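Local coordinates for protein novel Thermotoga maritima enzyme TM1112 (Thermotoga maritima, PDB 1O5U) that is of unknown function but adopts the small cupin beta-barrel fold, and is probably an enzyme that uses the barrel interior to bind a small molecule, at residues V15-P20 with Y70-G75; W33-K38 with P93-Y98; N50-I55 with G75-F80; V60-E65 with L84-K89. One frame throughout, in Å; residues are numbered along the deposited sequence.

Contact 1 (V15-P20 with Y70-G75); sequences VKIEKP and YVIEKG
Val15 lies over the middle of the Tyr70 ring, its CB 3.9 Å from the ring centroid and only 8° off the normal, a CH-pi contact in which a branched, compact residue covers a flat one. CG2, anti to the carbonyl carbon, is carried over the CD2-CE2 side of the ring, and CE2 lies 3.8 Å away from it. The packing is tightest two residues further on. There Ile17 reaches across with CD1, which comes to 3.5 Å from Ile72 CG2, closer than carbons usually sit; the two side chains meet at about a right angle, and the same CD1 also rests against Tyr70 CB at 4.0 Å. Beta-branched residues suit these extended strands because they present broad apolar flanks. Beyond Ile17 the contact turns polar and more exposed. The Lys19 chain bends at chi2, laying CD 3.7 Å from Gly75 O, while its ammonium forms a salt bridge with Asp76. Gly75, at a positive phi of 90°, makes the turn where any side chain would collide with Lys74 O. With axes 8.8 Å apart, edge strands 16-18 and 70-73 of different sheets meet at 43°, closing one side of the cupin beta-barrel.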
# COMPACT_ATOMS: atom_id res chain seq x y z
N VAL A 15 5.62 7.79 3.01
CA VAL A 15 5.24 6.43 2.69
C VAL A 15 6.50 5.55 2.67
O VAL A 15 7.47 5.84 1.94
CB VAL A 15 4.55 6.32 1.34
CG1 VAL A 15 4.06 4.91 1.10
CG2 VAL A 15 3.37 7.30 1.26
N LYS A 16 6.51 4.51 3.49
CA LYS A 16 7.68 3.68 3.66
C LYS A 16 7.44 2.46 2.84
O LYS A 16 6.37 1.91 2.92
CB LYS A 16 7.84 3.31 5.13
CG LYS A 16 8.07 4.53 5.94
CD LYS A 16 8.05 4.28 7.44
CE LYS A 16 8.32 5.60 8.19
NZ LYS A 16 9.66 6.22 7.85
N ILE A 17 8.43 2.06 2.06
CA ILE A 17 8.30 0.95 1.11
C ILE A 17 9.55 0.09 1.14
O ILE A 17 10.70 0.60 1.09
CB ILE A 17 8.12 1.50 -0.32
CG1 ILE A 17 6.94 2.47 -0.39
CG2 ILE A 17 7.94 0.35 -1.32
CD1 ILE A 17 6.83 3.24 -1.76
N GLU A 18 9.36 -1.22 1.22
CA GLU A 18 10.47 -2.11 1.17
C GLU A 18 10.07 -3.40 0.55
O GLU A 18 8.90 -3.73 0.50
CB GLU A 18 11.01 -2.35 2.61
CG GLU A 18 10.27 -3.35 3.45
CD GLU A 18 10.76 -3.40 4.88
OE1 GLU A 18 11.01 -2.30 5.45
OE2 GLU A 18 10.96 -4.53 5.40
N LYS A 19 11.05 -4.11 0.02
CA LYS A 19 10.89 -5.49 -0.37
C LYS A 19 11.24 -6.30 0.86
O LYS A 19 12.45 -6.42 1.22
CB LYS A 19 11.83 -5.84 -1.53
CG LYS A 19 11.52 -5.06 -2.79
CD LYS A 19 10.24 -5.53 -3.43
CE LYS A 19 10.14 -5.07 -4.92
NZ LYS A 19 8.73 -5.16 -5.39
N PRO A 20 10.24 -6.88 1.55
CA PRO A 20 10.53 -7.51 2.84
C PRO A 20 11.28 -8.82 2.68
O PRO A 20 11.16 -9.48 1.65
CB PRO A 20 9.11 -7.74 3.42
CG PRO A 20 8.34 -8.05 2.20
CD PRO A 20 8.81 -7.00 1.21
N TYR A 70 5.58 8.30 -5.23
CA TYR A 70 6.06 6.95 -4.94
C TYR A 70 5.36 6.02 -5.92
O TYR A 70 4.27 6.33 -6.41
CB TYR A 70 5.58 6.55 -3.55
CG TYR A 70 6.05 7.43 -2.44
CD1 TYR A 70 7.32 7.28 -1.87
CD2 TYR A 70 5.25 8.47 -2.00
CE1 TYR A 70 7.74 8.14 -0.82
CE2 TYR A 70 5.67 9.33 -1.00
CZ TYR A 70 6.92 9.17 -0.43
OH TYR A 70 7.28 10.03 0.57
N VAL A 71 6.00 4.90 -6.21
CA VAL A 71 5.38 3.82 -6.94
C VAL A 71 5.44 2.62 -6.00
O VAL A 71 6.51 2.33 -5.34
CB VAL A 71 6.15 3.53 -8.25
CG1 VAL A 71 5.72 2.20 -8.89
CG2 VAL A 71 5.91 4.66 -9.21
N ILE A 72 4.34 1.90 -5.97
CA ILE A 72 4.30 0.63 -5.24
C ILE A 72 3.84 -0.45 -6.18
O ILE A 72 3.03 -0.21 -7.07
CB ILE A 72 3.41 0.70 -4.02
CG1 ILE A 72 2.03 1.23 -4.36
CG2 ILE A 72 4.02 1.64 -3.00
CD1 ILE A 72 1.09 1.33 -3.12
N GLU A 73 4.43 -1.61 -6.04
CA GLU A 73 4.16 -2.69 -6.98
C GLU A 73 4.30 -4.03 -6.33
O GLU A 73 4.59 -4.10 -5.12
CB GLU A 73 4.97 -2.53 -8.25
CG GLU A 73 6.42 -2.56 -8.08
CD GLU A 73 7.18 -1.96 -9.28
OE1 GLU A 73 6.63 -1.31 -10.28
OE2 GLU A 73 8.37 -2.17 -9.17
N LYS A 74 4.04 -5.10 -7.11
CA LYS A 74 3.98 -6.45 -6.56
C LYS A 74 5.22 -6.71 -5.72
O LYS A 74 6.36 -6.48 -6.15
CB LYS A 74 3.86 -7.47 -7.71
CG LYS A 74 3.87 -8.90 -7.28
CD LYS A 74 3.70 -9.78 -8.54
CE LYS A 74 3.64 -11.26 -8.18
NZ LYS A 74 3.86 -12.11 -9.40
N GLY A 75 5.00 -7.30 -4.57
CA GLY A 75 6.10 -7.70 -3.67
C GLY A 75 6.52 -6.66 -2.68
O GLY A 75 7.30 -6.95 -1.79

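Contact 2 (W33-K38 with P93-Y98); sequences WPIWEK and PVRKHY
Strands 35-38 and 93-98 run antiparallel with axes 4.7 Å apart, pairing Ile35 with His97, Trp36 with Lys96, Glu37 with Arg95 and Lys38 with Val94, of which the Trp36 and Lys38 pairs are hydrogen-bonded. At the entrance to this ladder the Pro34 carbonyl, in a residue with no N-H to give, accepts from Tyr98 N. Just before it, His97 ND1 donates to Trp33 O at 2.6 Å, the acceptor lying exactly in the imidazole plane, which fixes the rotation of the ring. One face of that ring is then available to Ile35, whose CG1 sits 3.7 Å from the centroid in a CH-pi contact. Tyr98 has CG in the crowded position between N and carbonyl carbon (chi1 72°), and Pro34 CG packs over one ring face, 3.6 Å above the plane and toward the rim. A water joins Tyr98 OH to Ile35 O. On the same face as Ile35, Glu37 and Arg95 lie side by side; in a salt bridge, Glu37 OE1 receives Arg95 NH1 at 3.0 Å from above the carboxylate plane, with a weaker bond from NE. Long charged chains suit this exposed surface. The opposite face combines Trp36 and Val94 with Lys38 and Lys96; Lys96 lays its methylenes beside the Trp36 indole, with CE 3.5 Å from CE3. Lys96 NZ carries a covalently linked unidentified ligand, probably from the crystallisation liquor, and Trp36 also meets Trp88. A strand carrying an inward lysine, flanked by an outer edge strand, fits the wall of a cupin barrel, whose interior commonly forms the pocket.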
# COMPACT_ATOMS: atom_id res chain seq x y z
N TRP A 33 -4.17 -11.37 6.85
CA TRP A 33 -4.72 -10.05 6.80
C TRP A 33 -5.81 -10.02 5.75
O TRP A 33 -5.66 -10.69 4.71
CB TRP A 33 -3.66 -9.04 6.42
CG TRP A 33 -2.52 -8.83 7.41
CD1 TRP A 33 -2.36 -9.35 8.62
CD2 TRP A 33 -1.41 -7.94 7.20
NE1 TRP A 33 -1.19 -8.90 9.20
CE2 TRP A 33 -0.58 -8.03 8.34
CE3 TRP A 33 -1.01 -7.13 6.14
CZ2 TRP A 33 0.60 -7.28 8.47
CZ3 TRP A 33 0.15 -6.36 6.27
CH2 TRP A 33 0.95 -6.47 7.42
N PRO A 34 -6.84 -9.19 5.91
CA PRO A 34 -7.84 -9.01 4.84
C PRO A 34 -7.24 -8.59 3.50
O PRO A 34 -6.16 -7.97 3.46
CB PRO A 34 -8.73 -7.88 5.36
CG PRO A 34 -7.92 -7.21 6.44
CD PRO A 34 -7.09 -8.28 7.05
N ILE A 35 -7.99 -8.85 2.43
CA ILE A 35 -7.56 -8.59 1.07
C ILE A 35 -8.44 -7.49 0.50
O ILE A 35 -9.66 -7.50 0.69
CB ILE A 35 -7.62 -9.87 0.21
CG1 ILE A 35 -6.53 -10.87 0.65
CG2 ILE A 35 -7.34 -9.51 -1.27
CD1 ILE A 35 -6.68 -12.31 0.07
N TRP A 36 -7.81 -6.57 -0.23
CA TRP A 36 -8.45 -5.46 -0.93
C TRP A 36 -7.94 -5.47 -2.38
O TRP A 36 -6.76 -5.73 -2.65
CB TRP A 36 -8.07 -4.16 -0.28
CG TRP A 36 -8.64 -2.91 -0.90
CD1 TRP A 36 -9.81 -2.34 -0.60
CD2 TRP A 36 -7.96 -2.01 -1.78
NE1 TRP A 36 -9.94 -1.15 -1.29
CE2 TRP A 36 -8.82 -0.94 -2.03
CE3 TRP A 36 -6.72 -2.03 -2.40
CZ2 TRP A 36 -8.47 0.11 -2.84
CZ3 TRP A 36 -6.38 -0.99 -3.22
CH2 TRP A 36 -7.26 0.08 -3.43
N GLU A 37 -8.84 -5.22 -3.31
CA GLU A 37 -8.49 -5.13 -4.72
C GLU A 37 -9.09 -3.87 -5.32
O GLU A 37 -10.18 -3.44 -4.93
CB GLU A 37 -9.11 -6.32 -5.45
CG GLU A 37 -8.51 -7.64 -5.10
CD GLU A 37 -9.05 -8.75 -6.00
OE1 GLU A 37 -8.65 -8.84 -7.17
OE2 GLU A 37 -9.89 -9.50 -5.53
N LYS A 38 -8.47 -3.38 -6.37
CA LYS A 38 -8.94 -2.18 -7.04
C LYS A 38 -8.52 -2.24 -8.49
O LYS A 38 -7.38 -2.57 -8.82
CB LYS A 38 -8.35 -0.93 -6.43
CG LYS A 38 -8.97 0.38 -6.85
CD LYS A 38 -10.32 0.48 -6.29
CE LYS A 38 -10.88 1.82 -6.42
NZ LYS A 38 -11.22 2.06 -7.79
N PRO A 93 -4.20 -3.34 -12.16
CA PRO A 93 -5.11 -3.75 -11.08
C PRO A 93 -4.41 -4.30 -9.86
O PRO A 93 -3.54 -5.20 -9.97
CB PRO A 93 -5.98 -4.81 -11.75
CG PRO A 93 -5.94 -4.46 -13.15
CD PRO A 93 -4.65 -3.83 -13.47
N VAL A 94 -4.81 -3.81 -8.70
CA VAL A 94 -4.10 -4.08 -7.43
C VAL A 94 -4.83 -5.11 -6.63
O VAL A 94 -6.06 -5.12 -6.63
CB VAL A 94 -3.68 -2.81 -6.65
CG1 VAL A 94 -2.80 -1.99 -7.50
CG2 VAL A 94 -4.81 -1.98 -6.20
N ARG A 95 -4.06 -6.01 -6.00
CA ARG A 95 -4.54 -6.94 -4.96
C ARG A 95 -3.56 -6.87 -3.82
O ARG A 95 -2.35 -6.98 -4.02
CB ARG A 95 -4.67 -8.37 -5.46
CG ARG A 95 -5.15 -9.32 -4.43
CD ARG A 95 -5.42 -10.72 -4.96
NE ARG A 95 -6.36 -10.70 -6.06
CZ ARG A 95 -6.26 -11.38 -7.17
NH1 ARG A 95 -7.18 -11.23 -8.10
NH2 ARG A 95 -5.24 -12.20 -7.39
N LYS A 96 -4.05 -6.66 -2.61
CA LYS A 96 -3.15 -6.54 -1.47
C LYS A 96 -3.76 -7.10 -0.21
O LYS A 96 -5.02 -7.17 -0.08
CB LYS A 96 -2.78 -5.07 -1.25
CG LYS A 96 -3.88 -4.22 -0.81
CD LYS A 96 -3.53 -2.73 -0.85
CE LYS A 96 -4.36 -1.99 0.19
NZ LYS A 96 -3.74 -0.65 0.47
N HIS A 97 -2.88 -7.53 0.69
CA HIS A 97 -3.23 -7.78 2.11
C HIS A 97 -3.00 -6.47 2.88
O HIS A 97 -2.02 -5.75 2.59
CB HIS A 97 -2.34 -8.90 2.70
CG HIS A 97 -2.74 -10.28 2.29
ND1 HIS A 97 -3.79 -10.96 2.88
CD2 HIS A 97 -2.22 -11.13 1.37
CE1 HIS A 97 -3.93 -12.14 2.31
NE2 HIS A 97 -2.98 -12.28 1.39
N TYR A 98 -3.88 -6.14 3.85
CA TYR A 98 -3.75 -4.87 4.58
C TYR A 98 -4.07 -5.03 6.04
O TYR A 98 -4.88 -5.87 6.42
CB TYR A 98 -4.57 -3.74 3.93
CG TYR A 98 -6.04 -3.90 4.14
CD1 TYR A 98 -6.68 -3.36 5.26
CD2 TYR A 98 -6.80 -4.65 3.27
CE1 TYR A 98 -8.07 -3.56 5.46
CE2 TYR A 98 -8.15 -4.83 3.45
CZ TYR A 98 -8.78 -4.31 4.53
OH TYR A 98 -10.16 -4.55 4.69
O HOH W 1 -11.25 -5.99 2.51
O HOH W 2 -7.51 -6.86 -8.76

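Contact 3 (N50-I55 with G75-F80); sequences NETCYI and GDLVTF
Asn50 brings its CA to 3.4 Å from Phe80 O, a CA-H...O contact at the mouth of the strand pair, while its own OD1 takes the N-H of Lys82. Glu51 follows as a hydrogen-bonded pair with Phe80, exchanging two backbone bonds, and its side chain leans on the neighbouring strand 93-100. Thr52 faces the opposite way, toward Thr79: the two OG1 atoms stand 3.4 Å apart in a weak hydrogen bond, either being a possible donor. The methyl CG2 of Thr52, anti to the backbone N (OG1 at chi1 -61°), turns instead to Leu77 CD1 at 3.7 Å, so one residue serves both a polar and an apolar neighbour. Cys53 pairs with Val78 through two bonds and points inward; its SG approaches the edge of the Phe80 ring, 4.1 Å from CE1, a sulfur-aromatic contact. Tyr54 extends CG anti to the backbone N and brings its ring obliquely to Asp76 and Gly75, CE2 being 3.5 Å from Gly75 O. A water ties its OH to that same carbonyl, and Leu25 of helix 22-28 touches it. Ile55 closes the ladder, N donating to Asp76 O and O accepting from Gly75 N at 2.8 Å. The chemistry divides by face: Glu51, Cys53, Val78 and Phe80 form the inward one, mainly apolar but with a carboxylate, and Cys53 lies near the unidentified ligand, whereas on the other Tyr54 and Leu77 meet helix 22-28 and Thr52 meets loop residues.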
# COMPACT_ATOMS: atom_id res chain seq x y z
N ASN A 50 -2.91 4.31 10.87
CA ASN A 50 -1.74 3.74 10.22
C ASN A 50 -2.20 2.52 9.44
O ASN A 50 -3.19 1.89 9.78
CB ASN A 50 -0.68 3.31 11.25
CG ASN A 50 -0.08 4.47 12.01
OD1 ASN A 50 0.35 5.47 11.44
ND2 ASN A 50 -0.01 4.31 13.34
N GLU A 51 -1.51 2.20 8.36
CA GLU A 51 -1.85 1.06 7.54
C GLU A 51 -0.61 0.44 6.86
O GLU A 51 0.24 1.15 6.32
CB GLU A 51 -2.86 1.48 6.46
CG GLU A 51 -3.34 0.28 5.68
CD GLU A 51 -4.66 0.54 4.99
OE1 GLU A 51 -4.92 1.73 4.71
OE2 GLU A 51 -5.44 -0.43 4.80
N THR A 52 -0.49 -0.88 6.97
CA THR A 52 0.54 -1.64 6.27
C THR A 52 -0.12 -2.52 5.26
O THR A 52 -1.11 -3.16 5.60
CB THR A 52 1.32 -2.50 7.29
OG1 THR A 52 1.93 -1.61 8.24
CG2 THR A 52 2.49 -3.24 6.62
N CYS A 53 0.41 -2.53 4.03
CA CYS A 53 -0.16 -3.24 2.86
C CYS A 53 0.98 -4.09 2.31
O CYS A 53 2.11 -3.61 2.19
CB CYS A 53 -0.60 -2.19 1.77
SG CYS A 53 -1.99 -1.23 2.51
N TYR A 54 0.68 -5.34 2.01
CA TYR A 54 1.56 -6.19 1.20
C TYR A 54 0.92 -6.40 -0.19
O TYR A 54 -0.17 -6.91 -0.31
CB TYR A 54 1.84 -7.53 1.88
CG TYR A 54 2.78 -8.39 1.08
CD1 TYR A 54 2.34 -9.55 0.43
CD2 TYR A 54 4.10 -7.97 0.86
CE1 TYR A 54 3.19 -10.30 -0.31
CE2 TYR A 54 4.94 -8.71 0.05
CZ TYR A 54 4.50 -9.87 -0.50
OH TYR A 54 5.37 -10.62 -1.27
N ILE A 55 1.63 -6.00 -1.23
CA ILE A 55 1.09 -6.04 -2.60
C ILE A 55 1.31 -7.41 -3.27
O ILE A 55 2.46 -7.87 -3.52
CB ILE A 55 1.70 -4.90 -3.49
CG1 ILE A 55 1.69 -3.55 -2.80
CG2 ILE A 55 1.02 -4.81 -4.84
CD1 ILE A 55 0.36 -3.10 -2.29
N GLY A 75 5.00 -7.30 -4.57
CA GLY A 75 6.10 -7.70 -3.67
C GLY A 75 6.52 -6.66 -2.68
O GLY A 75 7.30 -6.95 -1.79
N ASP A 76 5.96 -5.46 -2.78
CA ASP A 76 6.27 -4.43 -1.81
C ASP A 76 5.46 -4.54 -0.54
O ASP A 76 4.25 -4.83 -0.61
CB ASP A 76 5.98 -3.03 -2.40
CG ASP A 76 6.98 -2.59 -3.45
OD1 ASP A 76 6.65 -1.61 -4.16
OD2 ASP A 76 8.12 -3.11 -3.56
N LEU A 77 6.11 -4.20 0.58
CA LEU A 77 5.49 -3.99 1.88
C LEU A 77 5.53 -2.49 2.09
O LEU A 77 6.60 -1.88 2.15
CB LEU A 77 6.27 -4.67 2.94
CG LEU A 77 5.64 -4.66 4.34
CD1 LEU A 77 4.36 -5.51 4.41
CD2 LEU A 77 6.65 -5.16 5.33
N VAL A 78 4.35 -1.89 2.24
CA VAL A 78 4.20 -0.43 2.28
C VAL A 78 3.49 -0.01 3.56
O VAL A 78 2.54 -0.66 3.97
CB VAL A 78 3.38 0.10 1.09
CG1 VAL A 78 3.39 1.62 1.11
CG2 VAL A 78 3.90 -0.52 -0.19
N THR A 79 3.99 1.05 4.22
CA THR A 79 3.34 1.57 5.42
C THR A 79 2.95 3.02 5.21
O THR A 79 3.81 3.85 4.92
CB THR A 79 4.23 1.40 6.66
OG1 THR A 79 4.53 0.01 6.83
CG2 THR A 79 3.49 1.82 7.94
N PHE A 80 1.65 3.29 5.37
CA PHE A 80 1.08 4.62 5.27
C PHE A 80 0.80 5.11 6.69
O PHE A 80 0.21 4.36 7.45
CB PHE A 80 -0.24 4.54 4.52
CG PHE A 80 -0.11 4.05 3.13
CD1 PHE A 80 -0.33 2.71 2.82
CD2 PHE A 80 0.26 4.91 2.11
CE1 PHE A 80 -0.22 2.27 1.50
CE2 PHE A 80 0.41 4.44 0.79
CZ PHE A 80 0.17 3.12 0.52
O HOH W 3 8.06 -9.64 -1.51

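Contact 4 (V60-E65 with L84-K89); sequences VEVTTE and LRCRWK
A two-strand antiparallel ladder of the four-stranded cupin sheet joins 60-65 to 84-89, and Val62 with Trp88 marks its inward face. Val62 CG2 stands over one face of the indole, 4.0 Å from the centroid of the five-membered ring in a CH-pi contact, and CG1 turns toward Cys86 SG at 3.9 Å. Val60 approaches the six-membered end obliquely, its CG1 lying 3.5 Å from Trp88 CE3. Compact valines thus let a broad indole settle between them and the barrel interior. At the far end the Thr64 and Leu84 side chains cross at about a right angle, Thr64 CG2 being 3.7 Å from Leu84 CD1. Outward, Glu61 and Lys89 run side by side; OE1 and NZ are too far apart for a salt bridge, and one water bonds to both. Glu65 and Arg85 make a long salt bridge, OE1 to NH2 at 3.6 Å, with the carboxylate and guanidinium planes 81° apart. Here Glu65 N donates to Arg85 O. Backbone bonds of Val60 and Val62 continue the sheet to strand 69-73, and those of Cys86 and Trp88 continue it to strand 41-46, whose Glu42 and Asp44 hold Arg87. Trp88 meets Phe43 in the interior, near the unidentified ligand.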
# COMPACT_ATOMS: atom_id res chain seq x y z
N VAL A 60 0.82 0.96 -8.56
CA VAL A 60 0.14 2.18 -8.19
C VAL A 60 1.14 3.30 -8.07
O VAL A 60 2.23 3.07 -7.55
CB VAL A 60 -0.56 2.05 -6.83
CG1 VAL A 60 -1.41 3.27 -6.53
CG2 VAL A 60 -1.42 0.81 -6.79
N GLU A 61 0.79 4.48 -8.58
CA GLU A 61 1.56 5.73 -8.36
C GLU A 61 0.82 6.48 -7.23
O GLU A 61 -0.35 6.80 -7.41
CB GLU A 61 1.59 6.60 -9.62
CG GLU A 61 2.50 6.10 -10.75
CD GLU A 61 2.34 6.83 -12.10
OE1 GLU A 61 1.31 7.53 -12.34
OE2 GLU A 61 3.24 6.63 -13.01
N VAL A 62 1.49 6.76 -6.12
CA VAL A 62 0.84 7.54 -5.02
C VAL A 62 1.50 8.95 -5.00
O VAL A 62 2.69 9.06 -5.08
CB VAL A 62 0.97 6.81 -3.70
CG1 VAL A 62 0.45 7.60 -2.57
CG2 VAL A 62 0.30 5.45 -3.76
N THR A 63 0.69 10.02 -4.95
CA THR A 63 1.19 11.38 -4.81
C THR A 63 0.56 11.91 -3.53
O THR A 63 -0.67 11.96 -3.43
CB THR A 63 0.75 12.25 -5.99
OG1 THR A 63 1.26 11.67 -7.20
CG2 THR A 63 1.39 13.60 -5.91
N THR A 64 1.39 12.31 -2.58
CA THR A 64 0.89 12.82 -1.31
C THR A 64 0.39 14.26 -1.48
O THR A 64 0.65 14.93 -2.49
CB THR A 64 1.94 12.74 -0.22
OG1 THR A 64 3.02 13.63 -0.48
CG2 THR A 64 2.53 11.39 -0.15
N GLU A 65 -0.33 14.75 -0.48
CA GLU A 65 -0.85 16.11 -0.53
C GLU A 65 0.24 17.14 -0.80
O GLU A 65 -0.00 18.15 -1.49
CB GLU A 65 -1.50 16.44 0.81
CG GLU A 65 -2.45 17.60 0.76
CD GLU A 65 -3.05 17.86 2.12
OE1 GLU A 65 -2.59 17.24 3.14
OE2 GLU A 65 -3.97 18.70 2.16
N LEU A 84 -2.16 10.91 6.64
CA LEU A 84 -1.71 11.19 5.27
C LEU A 84 -2.90 11.32 4.33
O LEU A 84 -3.78 10.45 4.30
CB LEU A 84 -0.76 10.09 4.77
CG LEU A 84 -0.37 10.06 3.27
CD1 LEU A 84 0.55 11.19 2.95
CD2 LEU A 84 0.27 8.75 2.91
N ARG A 85 -2.91 12.40 3.55
CA ARG A 85 -3.83 12.54 2.46
C ARG A 85 -3.04 12.41 1.16
O ARG A 85 -2.03 13.05 0.99
CB ARG A 85 -4.51 13.90 2.52
CG ARG A 85 -5.75 13.96 1.73
CD ARG A 85 -6.62 15.18 2.06
NE ARG A 85 -7.28 15.09 3.38
CZ ARG A 85 -6.87 15.70 4.52
NH1 ARG A 85 -7.54 15.54 5.64
NH2 ARG A 85 -5.80 16.50 4.55
N CYS A 86 -3.53 11.59 0.24
CA CYS A 86 -2.83 11.34 -0.98
C CYS A 86 -3.80 10.98 -2.06
O CYS A 86 -5.01 10.89 -1.83
CB CYS A 86 -1.82 10.20 -0.79
SG CYS A 86 -2.57 8.62 -0.37
N ARG A 87 -3.26 10.83 -3.27
CA ARG A 87 -4.05 10.36 -4.40
C ARG A 87 -3.38 9.12 -4.92
O ARG A 87 -2.17 9.10 -5.08
CB ARG A 87 -4.08 11.41 -5.48
CG ARG A 87 -5.01 11.09 -6.65
CD ARG A 87 -5.50 12.34 -7.34
NE ARG A 87 -6.41 12.07 -8.44
CZ ARG A 87 -7.75 12.04 -8.35
NH1 ARG A 87 -8.37 12.24 -7.21
NH2 ARG A 87 -8.47 11.79 -9.43
N TRP A 88 -4.18 8.07 -5.10
CA TRP A 88 -3.79 6.83 -5.73
C TRP A 88 -4.11 6.85 -7.21
O TRP A 88 -5.22 7.21 -7.62
CB TRP A 88 -4.55 5.64 -5.10
CG TRP A 88 -3.96 5.10 -3.82
CD1 TRP A 88 -3.58 5.82 -2.74
CD2 TRP A 88 -3.71 3.73 -3.50
NE1 TRP A 88 -3.09 4.99 -1.76
CE2 TRP A 88 -3.16 3.70 -2.20
CE3 TRP A 88 -3.92 2.52 -4.16
CZ2 TRP A 88 -2.77 2.53 -1.61
CZ3 TRP A 88 -3.55 1.37 -3.54
CH2 TRP A 88 -2.98 1.37 -2.29
N LYS A 89 -3.14 6.44 -8.03
CA LYS A 89 -3.38 6.17 -9.46
C LYS A 89 -3.02 4.73 -9.72
O LYS A 89 -1.83 4.35 -9.74
CB LYS A 89 -2.53 7.08 -10.35
CG LYS A 89 -2.91 6.97 -11.82
CD LYS A 89 -2.26 8.01 -12.67
CE LYS A 89 -2.70 7.81 -14.12
NZ LYS A 89 -1.96 8.69 -15.09
O HOH W 4 0.59 8.41 -14.91
O HOH W 5 -0.88 14.44 4.13

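The four contacts build the two walls of one small barrel. Contacts 2 and 3 are ladders of the five-stranded sheet, joined because strands 93-100 and 51-55 are neighbours; contact 4 is a ladder of the four-stranded sheet. Contact 1 packs an edge strand of each sheet against the other, and shares Gly75 with contact 3, whose centre is about 7 Å away. Contacts 2 and 4 have centres about 16 Å apart, yet touch across the interior. Along the chain contacts 3 and 4 both fall between the segments of contact 2, while contact 1 alternates with each of the others. Lys96, Cys53 and Trp88 converge in the barrel interior near the unidentified ligand, consistent with a pocket.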